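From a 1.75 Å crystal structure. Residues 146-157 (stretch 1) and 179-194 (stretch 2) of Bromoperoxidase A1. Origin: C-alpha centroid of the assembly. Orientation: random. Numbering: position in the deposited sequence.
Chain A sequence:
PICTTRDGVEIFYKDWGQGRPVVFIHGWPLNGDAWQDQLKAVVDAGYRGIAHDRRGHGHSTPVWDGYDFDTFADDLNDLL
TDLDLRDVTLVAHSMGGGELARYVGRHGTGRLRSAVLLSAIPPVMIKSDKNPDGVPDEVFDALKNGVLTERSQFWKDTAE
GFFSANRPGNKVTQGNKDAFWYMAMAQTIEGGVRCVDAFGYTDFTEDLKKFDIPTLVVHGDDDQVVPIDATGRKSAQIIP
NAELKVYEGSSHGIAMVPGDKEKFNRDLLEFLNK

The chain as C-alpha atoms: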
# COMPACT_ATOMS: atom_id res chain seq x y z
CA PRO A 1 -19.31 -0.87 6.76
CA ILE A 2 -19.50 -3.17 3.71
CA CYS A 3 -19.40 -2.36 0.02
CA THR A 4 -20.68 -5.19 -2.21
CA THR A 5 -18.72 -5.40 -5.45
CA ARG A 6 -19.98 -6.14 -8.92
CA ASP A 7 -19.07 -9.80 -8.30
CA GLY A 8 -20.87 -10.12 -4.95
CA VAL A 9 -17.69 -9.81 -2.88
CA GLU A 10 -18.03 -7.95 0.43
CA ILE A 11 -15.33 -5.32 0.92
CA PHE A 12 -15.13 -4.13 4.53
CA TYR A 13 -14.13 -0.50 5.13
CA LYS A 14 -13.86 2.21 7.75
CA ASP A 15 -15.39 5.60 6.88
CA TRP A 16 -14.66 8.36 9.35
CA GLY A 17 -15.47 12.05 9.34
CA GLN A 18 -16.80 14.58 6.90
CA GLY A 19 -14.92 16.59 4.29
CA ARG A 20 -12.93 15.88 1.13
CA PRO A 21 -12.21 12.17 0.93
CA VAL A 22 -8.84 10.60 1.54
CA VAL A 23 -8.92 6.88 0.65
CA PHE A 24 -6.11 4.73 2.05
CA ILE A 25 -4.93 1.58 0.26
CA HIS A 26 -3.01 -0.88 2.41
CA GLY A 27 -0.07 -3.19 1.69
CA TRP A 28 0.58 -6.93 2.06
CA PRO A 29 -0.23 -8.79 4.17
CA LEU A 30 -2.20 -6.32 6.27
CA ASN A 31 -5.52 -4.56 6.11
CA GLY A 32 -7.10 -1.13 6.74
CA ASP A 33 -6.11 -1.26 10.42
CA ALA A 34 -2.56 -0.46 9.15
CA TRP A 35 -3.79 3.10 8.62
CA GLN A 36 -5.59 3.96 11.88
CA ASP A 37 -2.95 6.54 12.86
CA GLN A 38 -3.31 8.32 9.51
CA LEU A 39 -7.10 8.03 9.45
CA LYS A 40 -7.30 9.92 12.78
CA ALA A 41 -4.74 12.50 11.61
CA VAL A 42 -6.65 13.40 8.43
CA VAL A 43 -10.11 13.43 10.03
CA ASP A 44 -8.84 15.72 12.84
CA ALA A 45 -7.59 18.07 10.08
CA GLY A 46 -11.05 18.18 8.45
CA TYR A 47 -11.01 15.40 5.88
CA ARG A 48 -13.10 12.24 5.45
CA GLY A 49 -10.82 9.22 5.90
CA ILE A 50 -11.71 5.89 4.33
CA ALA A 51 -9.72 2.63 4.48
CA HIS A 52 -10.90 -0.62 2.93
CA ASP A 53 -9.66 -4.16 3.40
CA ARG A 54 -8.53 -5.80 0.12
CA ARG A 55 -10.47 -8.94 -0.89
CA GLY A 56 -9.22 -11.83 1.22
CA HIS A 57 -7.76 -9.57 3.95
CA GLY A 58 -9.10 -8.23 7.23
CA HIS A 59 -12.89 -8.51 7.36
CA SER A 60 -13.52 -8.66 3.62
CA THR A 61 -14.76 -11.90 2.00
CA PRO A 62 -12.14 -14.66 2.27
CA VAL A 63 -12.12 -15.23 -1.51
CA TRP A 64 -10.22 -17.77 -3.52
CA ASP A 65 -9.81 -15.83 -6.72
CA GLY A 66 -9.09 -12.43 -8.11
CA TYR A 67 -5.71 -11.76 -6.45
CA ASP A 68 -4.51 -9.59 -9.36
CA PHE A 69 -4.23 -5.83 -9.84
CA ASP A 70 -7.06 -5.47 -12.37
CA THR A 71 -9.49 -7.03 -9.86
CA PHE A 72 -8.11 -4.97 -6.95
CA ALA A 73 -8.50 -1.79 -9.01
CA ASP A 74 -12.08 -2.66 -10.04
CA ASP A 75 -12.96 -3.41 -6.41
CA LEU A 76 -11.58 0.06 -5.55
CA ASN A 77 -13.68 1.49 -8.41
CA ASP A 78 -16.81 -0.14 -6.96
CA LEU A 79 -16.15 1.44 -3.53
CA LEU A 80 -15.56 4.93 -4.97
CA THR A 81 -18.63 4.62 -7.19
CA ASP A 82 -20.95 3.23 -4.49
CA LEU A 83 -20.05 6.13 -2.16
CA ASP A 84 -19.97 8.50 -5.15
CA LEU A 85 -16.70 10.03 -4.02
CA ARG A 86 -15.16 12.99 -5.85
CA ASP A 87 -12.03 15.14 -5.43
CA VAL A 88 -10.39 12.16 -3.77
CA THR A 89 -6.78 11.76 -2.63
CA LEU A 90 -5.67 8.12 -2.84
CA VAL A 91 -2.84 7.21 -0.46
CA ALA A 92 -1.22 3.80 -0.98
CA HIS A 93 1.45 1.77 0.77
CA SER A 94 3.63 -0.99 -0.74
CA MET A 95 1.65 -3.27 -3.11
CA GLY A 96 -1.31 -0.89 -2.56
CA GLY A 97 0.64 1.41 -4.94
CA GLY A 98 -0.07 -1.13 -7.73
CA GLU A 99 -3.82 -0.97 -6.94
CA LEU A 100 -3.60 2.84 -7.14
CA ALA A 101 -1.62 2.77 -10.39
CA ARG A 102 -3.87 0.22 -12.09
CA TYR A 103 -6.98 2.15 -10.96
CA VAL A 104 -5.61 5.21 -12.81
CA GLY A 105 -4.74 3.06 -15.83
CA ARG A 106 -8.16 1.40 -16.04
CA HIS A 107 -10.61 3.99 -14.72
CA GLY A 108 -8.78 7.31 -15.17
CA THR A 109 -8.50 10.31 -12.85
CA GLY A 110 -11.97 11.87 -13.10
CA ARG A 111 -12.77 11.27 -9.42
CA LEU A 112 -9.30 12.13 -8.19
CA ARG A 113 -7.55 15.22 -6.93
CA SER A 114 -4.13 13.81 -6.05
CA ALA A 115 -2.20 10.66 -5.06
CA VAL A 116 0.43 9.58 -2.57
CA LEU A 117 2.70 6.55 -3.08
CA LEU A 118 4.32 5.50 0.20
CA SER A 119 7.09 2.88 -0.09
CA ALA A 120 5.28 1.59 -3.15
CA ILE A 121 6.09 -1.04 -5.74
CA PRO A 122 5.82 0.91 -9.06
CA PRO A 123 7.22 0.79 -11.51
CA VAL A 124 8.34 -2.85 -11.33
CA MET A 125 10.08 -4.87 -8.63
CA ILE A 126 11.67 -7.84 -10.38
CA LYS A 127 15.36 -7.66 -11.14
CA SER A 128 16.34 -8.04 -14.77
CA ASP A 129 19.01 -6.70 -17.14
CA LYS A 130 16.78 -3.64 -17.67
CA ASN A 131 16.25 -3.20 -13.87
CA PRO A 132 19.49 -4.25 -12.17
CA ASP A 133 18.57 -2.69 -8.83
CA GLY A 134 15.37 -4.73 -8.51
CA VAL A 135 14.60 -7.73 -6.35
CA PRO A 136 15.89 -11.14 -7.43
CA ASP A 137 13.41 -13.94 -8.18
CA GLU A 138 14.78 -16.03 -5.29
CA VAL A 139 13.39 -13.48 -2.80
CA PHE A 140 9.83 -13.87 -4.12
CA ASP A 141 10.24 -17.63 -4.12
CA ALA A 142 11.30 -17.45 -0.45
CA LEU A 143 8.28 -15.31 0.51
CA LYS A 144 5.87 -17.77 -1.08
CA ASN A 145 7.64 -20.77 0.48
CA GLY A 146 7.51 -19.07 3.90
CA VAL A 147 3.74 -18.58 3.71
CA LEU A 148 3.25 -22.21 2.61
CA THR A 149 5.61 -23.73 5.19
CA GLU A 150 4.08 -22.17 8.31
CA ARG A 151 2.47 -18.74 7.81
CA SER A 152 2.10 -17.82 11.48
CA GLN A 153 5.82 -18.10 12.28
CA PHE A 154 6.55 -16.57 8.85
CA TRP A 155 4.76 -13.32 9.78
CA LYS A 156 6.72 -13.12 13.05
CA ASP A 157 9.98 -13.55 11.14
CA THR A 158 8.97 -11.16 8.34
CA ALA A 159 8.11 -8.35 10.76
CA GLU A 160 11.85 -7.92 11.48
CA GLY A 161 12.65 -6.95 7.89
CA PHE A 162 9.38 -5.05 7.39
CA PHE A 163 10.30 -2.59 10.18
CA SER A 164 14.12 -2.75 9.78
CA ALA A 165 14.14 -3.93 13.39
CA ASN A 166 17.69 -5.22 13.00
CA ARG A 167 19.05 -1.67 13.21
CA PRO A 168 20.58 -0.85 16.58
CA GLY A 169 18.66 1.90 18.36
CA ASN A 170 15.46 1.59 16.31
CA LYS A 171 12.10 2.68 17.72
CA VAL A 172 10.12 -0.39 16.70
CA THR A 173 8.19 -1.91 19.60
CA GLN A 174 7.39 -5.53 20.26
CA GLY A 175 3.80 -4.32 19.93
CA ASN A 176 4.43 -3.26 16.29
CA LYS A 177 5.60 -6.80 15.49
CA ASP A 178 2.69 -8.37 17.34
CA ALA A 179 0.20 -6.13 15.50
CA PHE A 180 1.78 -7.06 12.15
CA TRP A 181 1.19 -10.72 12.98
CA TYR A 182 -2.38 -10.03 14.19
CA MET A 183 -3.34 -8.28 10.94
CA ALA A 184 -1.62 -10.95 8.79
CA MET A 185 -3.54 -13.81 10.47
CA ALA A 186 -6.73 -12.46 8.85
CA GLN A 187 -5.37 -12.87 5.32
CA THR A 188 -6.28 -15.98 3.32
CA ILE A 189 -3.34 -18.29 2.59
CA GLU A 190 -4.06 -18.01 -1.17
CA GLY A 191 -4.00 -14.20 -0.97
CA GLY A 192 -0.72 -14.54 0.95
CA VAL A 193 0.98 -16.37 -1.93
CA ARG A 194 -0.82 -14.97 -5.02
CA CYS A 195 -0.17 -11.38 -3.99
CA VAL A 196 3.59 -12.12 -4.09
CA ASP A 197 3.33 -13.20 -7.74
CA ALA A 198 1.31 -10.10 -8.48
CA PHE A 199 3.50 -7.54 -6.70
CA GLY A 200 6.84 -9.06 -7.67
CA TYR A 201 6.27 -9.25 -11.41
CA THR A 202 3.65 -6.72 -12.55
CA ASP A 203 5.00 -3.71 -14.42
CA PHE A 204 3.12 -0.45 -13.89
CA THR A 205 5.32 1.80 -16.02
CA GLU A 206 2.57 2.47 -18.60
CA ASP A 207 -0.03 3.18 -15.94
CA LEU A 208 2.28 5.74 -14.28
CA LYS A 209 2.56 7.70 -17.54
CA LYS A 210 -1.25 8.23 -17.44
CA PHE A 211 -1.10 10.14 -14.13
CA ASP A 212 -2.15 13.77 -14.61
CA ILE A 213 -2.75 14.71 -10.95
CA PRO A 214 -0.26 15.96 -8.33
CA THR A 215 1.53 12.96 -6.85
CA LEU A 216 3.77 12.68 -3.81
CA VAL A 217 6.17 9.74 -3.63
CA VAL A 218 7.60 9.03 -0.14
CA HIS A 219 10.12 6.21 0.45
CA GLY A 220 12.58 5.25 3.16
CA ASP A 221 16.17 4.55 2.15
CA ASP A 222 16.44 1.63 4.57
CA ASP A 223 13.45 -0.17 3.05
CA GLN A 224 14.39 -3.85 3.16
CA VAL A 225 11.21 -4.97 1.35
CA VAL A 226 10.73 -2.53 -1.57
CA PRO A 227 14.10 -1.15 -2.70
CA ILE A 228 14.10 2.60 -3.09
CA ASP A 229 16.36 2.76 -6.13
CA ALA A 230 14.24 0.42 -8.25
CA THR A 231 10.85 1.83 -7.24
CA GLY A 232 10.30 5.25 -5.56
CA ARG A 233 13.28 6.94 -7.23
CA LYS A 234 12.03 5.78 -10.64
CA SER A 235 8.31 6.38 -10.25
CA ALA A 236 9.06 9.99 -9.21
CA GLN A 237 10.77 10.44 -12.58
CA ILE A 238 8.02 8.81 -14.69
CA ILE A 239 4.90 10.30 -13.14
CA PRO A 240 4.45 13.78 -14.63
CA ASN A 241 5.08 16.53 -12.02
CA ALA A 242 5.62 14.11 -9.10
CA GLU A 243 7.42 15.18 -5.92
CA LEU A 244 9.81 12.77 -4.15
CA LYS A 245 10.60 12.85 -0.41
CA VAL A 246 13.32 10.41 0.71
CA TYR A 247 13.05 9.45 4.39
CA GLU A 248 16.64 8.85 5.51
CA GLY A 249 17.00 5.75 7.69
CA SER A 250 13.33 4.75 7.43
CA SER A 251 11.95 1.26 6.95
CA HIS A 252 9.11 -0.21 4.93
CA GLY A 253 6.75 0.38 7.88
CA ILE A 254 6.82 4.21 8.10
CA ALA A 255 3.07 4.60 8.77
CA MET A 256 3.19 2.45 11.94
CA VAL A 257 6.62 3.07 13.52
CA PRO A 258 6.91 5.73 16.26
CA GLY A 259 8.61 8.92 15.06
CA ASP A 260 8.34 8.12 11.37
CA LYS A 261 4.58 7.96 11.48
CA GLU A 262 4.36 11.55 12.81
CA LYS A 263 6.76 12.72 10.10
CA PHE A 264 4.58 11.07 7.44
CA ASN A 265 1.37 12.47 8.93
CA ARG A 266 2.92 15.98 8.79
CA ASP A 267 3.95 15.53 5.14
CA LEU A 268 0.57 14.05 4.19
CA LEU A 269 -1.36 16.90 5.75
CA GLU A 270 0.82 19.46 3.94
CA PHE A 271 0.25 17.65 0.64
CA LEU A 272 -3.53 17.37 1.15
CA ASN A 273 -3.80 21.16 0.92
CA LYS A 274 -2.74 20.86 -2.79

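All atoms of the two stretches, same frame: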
# COMPACT_ATOMS: atom_id res chain seq x y z
N GLY A 146 7.70 -19.34 2.47
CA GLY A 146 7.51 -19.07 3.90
C GLY A 146 6.05 -19.16 4.23
O GLY A 146 5.71 -19.72 5.31
N VAL A 147 5.18 -18.55 3.42
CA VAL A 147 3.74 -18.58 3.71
C VAL A 147 3.24 -20.03 3.67
O VAL A 147 2.38 -20.42 4.47
CB VAL A 147 2.97 -17.75 2.67
CG1 VAL A 147 1.46 -17.90 2.80
CG2 VAL A 147 3.40 -16.27 2.79
N LEU A 148 3.73 -20.81 2.71
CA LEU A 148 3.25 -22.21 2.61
C LEU A 148 3.84 -23.13 3.62
O LEU A 148 3.19 -24.19 3.89
CB LEU A 148 3.55 -22.74 1.19
CG LEU A 148 2.67 -22.07 0.12
CD1 LEU A 148 3.18 -22.41 -1.27
CD2 LEU A 148 1.19 -22.41 0.26
N THR A 149 4.99 -22.86 4.20
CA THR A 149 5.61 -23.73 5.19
C THR A 149 4.92 -23.60 6.54
O THR A 149 4.47 -24.61 7.11
CB THR A 149 7.08 -23.38 5.35
OG1 THR A 149 7.74 -23.65 4.09
CG2 THR A 149 7.76 -24.18 6.45
N GLU A 150 4.80 -22.37 7.01
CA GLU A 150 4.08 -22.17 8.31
C GLU A 150 3.86 -20.64 8.36
O GLU A 150 4.76 -19.91 8.81
CB GLU A 150 4.91 -22.67 9.47
CG GLU A 150 4.00 -23.05 10.68
CD GLU A 150 3.34 -21.80 11.27
OE1 GLU A 150 3.99 -21.16 12.09
OE2 GLU A 150 2.21 -21.48 10.86
N ARG A 151 2.71 -20.21 7.89
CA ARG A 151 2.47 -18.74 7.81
C ARG A 151 2.56 -17.98 9.11
O ARG A 151 2.93 -16.81 9.07
CB ARG A 151 1.12 -18.56 7.10
CG ARG A 151 -0.13 -18.98 7.87
CD ARG A 151 -1.44 -18.85 7.08
NE ARG A 151 -2.57 -19.38 7.89
CZ ARG A 151 -3.48 -18.68 8.56
NH1 ARG A 151 -3.51 -17.35 8.52
NH2 ARG A 151 -4.45 -19.25 9.29
N SER A 152 2.09 -18.59 10.21
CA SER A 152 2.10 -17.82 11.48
C SER A 152 3.50 -17.43 11.91
O SER A 152 3.79 -16.23 12.16
CB SER A 152 1.39 -18.65 12.55
OG SER A 152 1.36 -17.90 13.78
N GLN A 153 4.44 -18.39 11.96
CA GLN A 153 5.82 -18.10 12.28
C GLN A 153 6.40 -17.17 11.19
O GLN A 153 7.20 -16.31 11.53
CB GLN A 153 6.70 -19.37 12.27
CG GLN A 153 8.12 -19.13 12.77
CD GLN A 153 8.17 -18.57 14.18
OE1 GLN A 153 7.43 -19.01 15.07
NE2 GLN A 153 9.05 -17.59 14.44
N PHE A 154 5.99 -17.40 9.95
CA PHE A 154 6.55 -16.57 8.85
C PHE A 154 6.24 -15.09 9.06
O PHE A 154 7.09 -14.22 8.76
CB PHE A 154 6.02 -17.04 7.50
CG PHE A 154 6.59 -16.22 6.34
CD1 PHE A 154 7.92 -16.34 6.03
CD2 PHE A 154 5.71 -15.43 5.61
CE1 PHE A 154 8.42 -15.60 4.92
CE2 PHE A 154 6.22 -14.72 4.51
CZ PHE A 154 7.55 -14.84 4.21
N TRP A 155 5.05 -14.77 9.56
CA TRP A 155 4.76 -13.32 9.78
C TRP A 155 5.62 -12.80 10.90
O TRP A 155 6.05 -11.62 10.87
CB TRP A 155 3.26 -13.15 10.06
CG TRP A 155 2.40 -13.65 8.95
CD1 TRP A 155 1.24 -14.36 9.09
CD2 TRP A 155 2.53 -13.38 7.54
NE1 TRP A 155 0.71 -14.64 7.87
CE2 TRP A 155 1.48 -14.03 6.89
CE3 TRP A 155 3.47 -12.65 6.78
CZ2 TRP A 155 1.29 -13.99 5.51
CZ3 TRP A 155 3.27 -12.59 5.40
CH2 TRP A 155 2.20 -13.27 4.80
N LYS A 156 5.84 -13.58 11.98
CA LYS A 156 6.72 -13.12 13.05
C LYS A 156 8.13 -12.87 12.52
O LYS A 156 8.73 -11.82 12.86
CB LYS A 156 6.79 -14.18 14.16
CG LYS A 156 5.35 -14.41 14.68
CD LYS A 156 5.17 -15.59 15.60
CE LYS A 156 6.32 -15.90 16.52
NZ LYS A 156 6.47 -14.82 17.57
N ASP A 157 8.63 -13.76 11.66
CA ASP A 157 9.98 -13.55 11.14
C ASP A 157 10.05 -12.38 10.14
O ASP A 157 11.04 -11.65 10.14
CB ASP A 157 10.45 -14.82 10.42
CG ASP A 157 10.61 -16.02 11.36
OD1 ASP A 157 10.74 -15.87 12.57
OD2 ASP A 157 10.63 -17.15 10.84
N ALA A 179 1.34 -6.60 16.30
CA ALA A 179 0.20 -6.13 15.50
C ALA A 179 0.29 -6.54 14.02
O ALA A 179 -0.74 -6.78 13.37
CB ALA A 179 0.11 -4.61 15.62
N PHE A 180 1.52 -6.58 13.51
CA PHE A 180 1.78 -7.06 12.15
C PHE A 180 1.23 -8.50 12.03
O PHE A 180 0.47 -8.79 11.10
CB PHE A 180 3.30 -7.01 11.89
CG PHE A 180 3.68 -7.50 10.50
CD1 PHE A 180 3.75 -6.61 9.45
CD2 PHE A 180 4.04 -8.83 10.32
CE1 PHE A 180 4.14 -7.08 8.19
CE2 PHE A 180 4.43 -9.29 9.06
CZ PHE A 180 4.47 -8.40 8.00
N TRP A 181 1.68 -9.32 12.98
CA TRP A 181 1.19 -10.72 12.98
C TRP A 181 -0.31 -10.79 13.09
O TRP A 181 -0.96 -11.54 12.36
CB TRP A 181 1.87 -11.46 14.13
CG TRP A 181 1.36 -12.86 14.37
CD1 TRP A 181 1.72 -13.99 13.73
CD2 TRP A 181 0.37 -13.19 15.34
NE1 TRP A 181 1.00 -15.07 14.29
CE2 TRP A 181 0.19 -14.59 15.27
CE3 TRP A 181 -0.35 -12.48 16.30
CZ2 TRP A 181 -0.71 -15.27 16.09
CZ3 TRP A 181 -1.23 -13.16 17.13
CH2 TRP A 181 -1.43 -14.55 17.00
N TYR A 182 -0.93 -10.02 13.99
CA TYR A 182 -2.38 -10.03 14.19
C TYR A 182 -3.14 -9.68 12.92
O TYR A 182 -4.15 -10.31 12.58
CB TYR A 182 -2.69 -8.98 15.30
CG TYR A 182 -4.14 -8.74 15.58
CD1 TYR A 182 -4.85 -7.73 14.94
CD2 TYR A 182 -4.78 -9.47 16.60
CE1 TYR A 182 -6.18 -7.48 15.22
CE2 TYR A 182 -6.10 -9.20 16.90
CZ TYR A 182 -6.77 -8.20 16.24
OH TYR A 182 -8.10 -7.93 16.49
N MET A 183 -2.70 -8.63 12.19
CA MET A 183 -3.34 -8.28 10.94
C MET A 183 -3.12 -9.40 9.88
O MET A 183 -4.08 -9.66 9.14
CB MET A 183 -2.76 -6.93 10.39
CG MET A 183 -3.27 -5.83 11.36
SD MET A 183 -2.73 -4.22 10.64
CE MET A 183 -1.10 -4.17 11.33
N ALA A 184 -1.93 -9.93 9.84
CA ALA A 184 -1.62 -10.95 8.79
C ALA A 184 -2.39 -12.23 9.00
O ALA A 184 -2.74 -12.90 8.01
CB ALA A 184 -0.12 -11.19 8.84
N MET A 185 -2.82 -12.54 10.25
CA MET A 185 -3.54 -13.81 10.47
C MET A 185 -4.91 -13.73 9.87
O MET A 185 -5.58 -14.76 9.68
CB MET A 185 -3.61 -14.10 11.99
CG MET A 185 -2.22 -14.49 12.53
SD MET A 185 -1.60 -16.03 11.78
CE MET A 185 -2.79 -17.14 12.55
N ALA A 186 -5.43 -12.56 9.47
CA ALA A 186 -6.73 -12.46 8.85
C ALA A 186 -6.64 -12.60 7.33
O ALA A 186 -7.71 -12.61 6.70
CB ALA A 186 -7.38 -11.09 9.15
N GLN A 187 -5.43 -12.74 6.79
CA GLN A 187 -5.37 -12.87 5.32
C GLN A 187 -5.53 -14.35 4.89
O GLN A 187 -4.93 -15.20 5.55
CB GLN A 187 -3.99 -12.40 4.91
CG GLN A 187 -3.74 -12.42 3.39
CD GLN A 187 -2.28 -12.19 3.05
OE1 GLN A 187 -1.91 -11.28 2.24
NE2 GLN A 187 -1.40 -12.99 3.58
N THR A 188 -6.20 -14.57 3.76
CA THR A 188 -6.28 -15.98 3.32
C THR A 188 -4.90 -16.46 2.94
O THR A 188 -4.00 -15.72 2.48
CB THR A 188 -7.19 -16.16 2.10
OG1 THR A 188 -6.61 -15.38 1.03
CG2 THR A 188 -8.59 -15.67 2.40
N ILE A 189 -4.67 -17.80 2.98
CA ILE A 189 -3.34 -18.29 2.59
C ILE A 189 -3.13 -18.12 1.08
O ILE A 189 -2.01 -17.77 0.71
CB ILE A 189 -3.17 -19.79 2.98
CG1 ILE A 189 -1.69 -20.17 2.85
CG2 ILE A 189 -4.15 -20.63 2.16
CD1 ILE A 189 -1.37 -21.56 3.44
N GLU A 190 -4.19 -18.15 0.29
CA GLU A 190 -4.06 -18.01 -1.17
C GLU A 190 -3.75 -16.54 -1.48
O GLU A 190 -2.94 -16.28 -2.37
CB GLU A 190 -5.35 -18.45 -1.83
CG GLU A 190 -5.32 -18.40 -3.37
CD GLU A 190 -4.31 -19.29 -4.03
OE1 GLU A 190 -3.51 -20.00 -3.39
OE2 GLU A 190 -4.24 -19.20 -5.29
N GLY A 191 -4.36 -15.63 -0.73
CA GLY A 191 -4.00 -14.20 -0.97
C GLY A 191 -2.56 -13.95 -0.56
O GLY A 191 -1.83 -13.15 -1.20
N GLY A 192 -2.09 -14.62 0.48
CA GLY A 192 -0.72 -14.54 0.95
C GLY A 192 0.26 -14.84 -0.19
O GLY A 192 1.13 -14.03 -0.55
N VAL A 193 0.07 -15.99 -0.83
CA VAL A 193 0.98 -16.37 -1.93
C VAL A 193 0.69 -15.72 -3.26
O VAL A 193 1.63 -15.23 -3.92
CB VAL A 193 0.93 -17.92 -2.13
CG1 VAL A 193 1.33 -18.62 -0.84
CG2 VAL A 193 -0.42 -18.39 -2.61
N ARG A 194 -0.55 -15.52 -3.71
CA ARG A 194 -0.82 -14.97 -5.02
C ARG A 194 -0.46 -13.48 -5.08
O ARG A 194 -0.09 -13.00 -6.16
CB ARG A 194 -2.31 -15.04 -5.40
CG ARG A 194 -2.83 -16.45 -5.66
CD ARG A 194 -2.55 -16.82 -7.13
NE ARG A 194 -1.12 -17.09 -7.28
CZ ARG A 194 -0.57 -18.25 -6.92
NH1 ARG A 194 -1.35 -19.19 -6.41
NH2 ARG A 194 0.74 -18.48 -7.07
O HOH W 1 -1.97 -15.45 7.27

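Residues 146-157 belong to one helix that extends beyond the stretch at both ends, kinked where the amides of S152 and Q153 lack a bond to the preceding turn. E150 compensates from its side chain: S152 N donates to E150 OE2 (3.0 Å) and Q153 N to E150 OE1 (2.8 Å). The second stretch is broken into two helices. The first runs roughly antiparallel to helix 146-157, at 146° with axes 8.9 Å apart, and leads into a type I turn from A184 to Q187. T188 then caps helix 189-194, its OG1 accepting from G191 N (2.9 Å); this helix crosses at 122°, 9.7 Å away.

The contact buries 728 Å², and W155 contributes most. The CA-to-CB bond of W155 points toward the second stretch, and A184 CB lies over the five-membered ring of its indole, 3.4 Å from the centroid and nearly along the normal. The methyl of A184 rests flat on the ring face, a CH-pi contact, while M185 SD sits at the ring edge, 4.3 Å from W155 CD1. F180 CE2 approaches W155 CB at 4.2 Å.

Polar groups are also matched. W181 NE1 donates to S152 OG in a nearly linear hydrogen bond of 2.9 Å, the one direct hydrogen bond between the stretches, and K156 CG packs against W181 CD1 (3.8 Å). A water accepts from both W155 NE1 (2.9 Å) and R151 NH1 (2.7 Å), satisfying the buried indole nitrogen, and lies 2.8 Å from A184 O. The extended R151 side chain also brings NH1 within 3.5 Å of M185 O, near the guanidinium plane.

Toward the N-terminal end of the first stretch the contact is aliphatic. V147 CG1 meets V193 CG1 at 3.7 Å and I189 CG1 at 3.9 Å, and L148 CG lies 3.8 Å from V193 CG1. G192 suits this packing: a CB there would lie only 3.2 Å from V147 CG1 and be crowded by Q187 NE2.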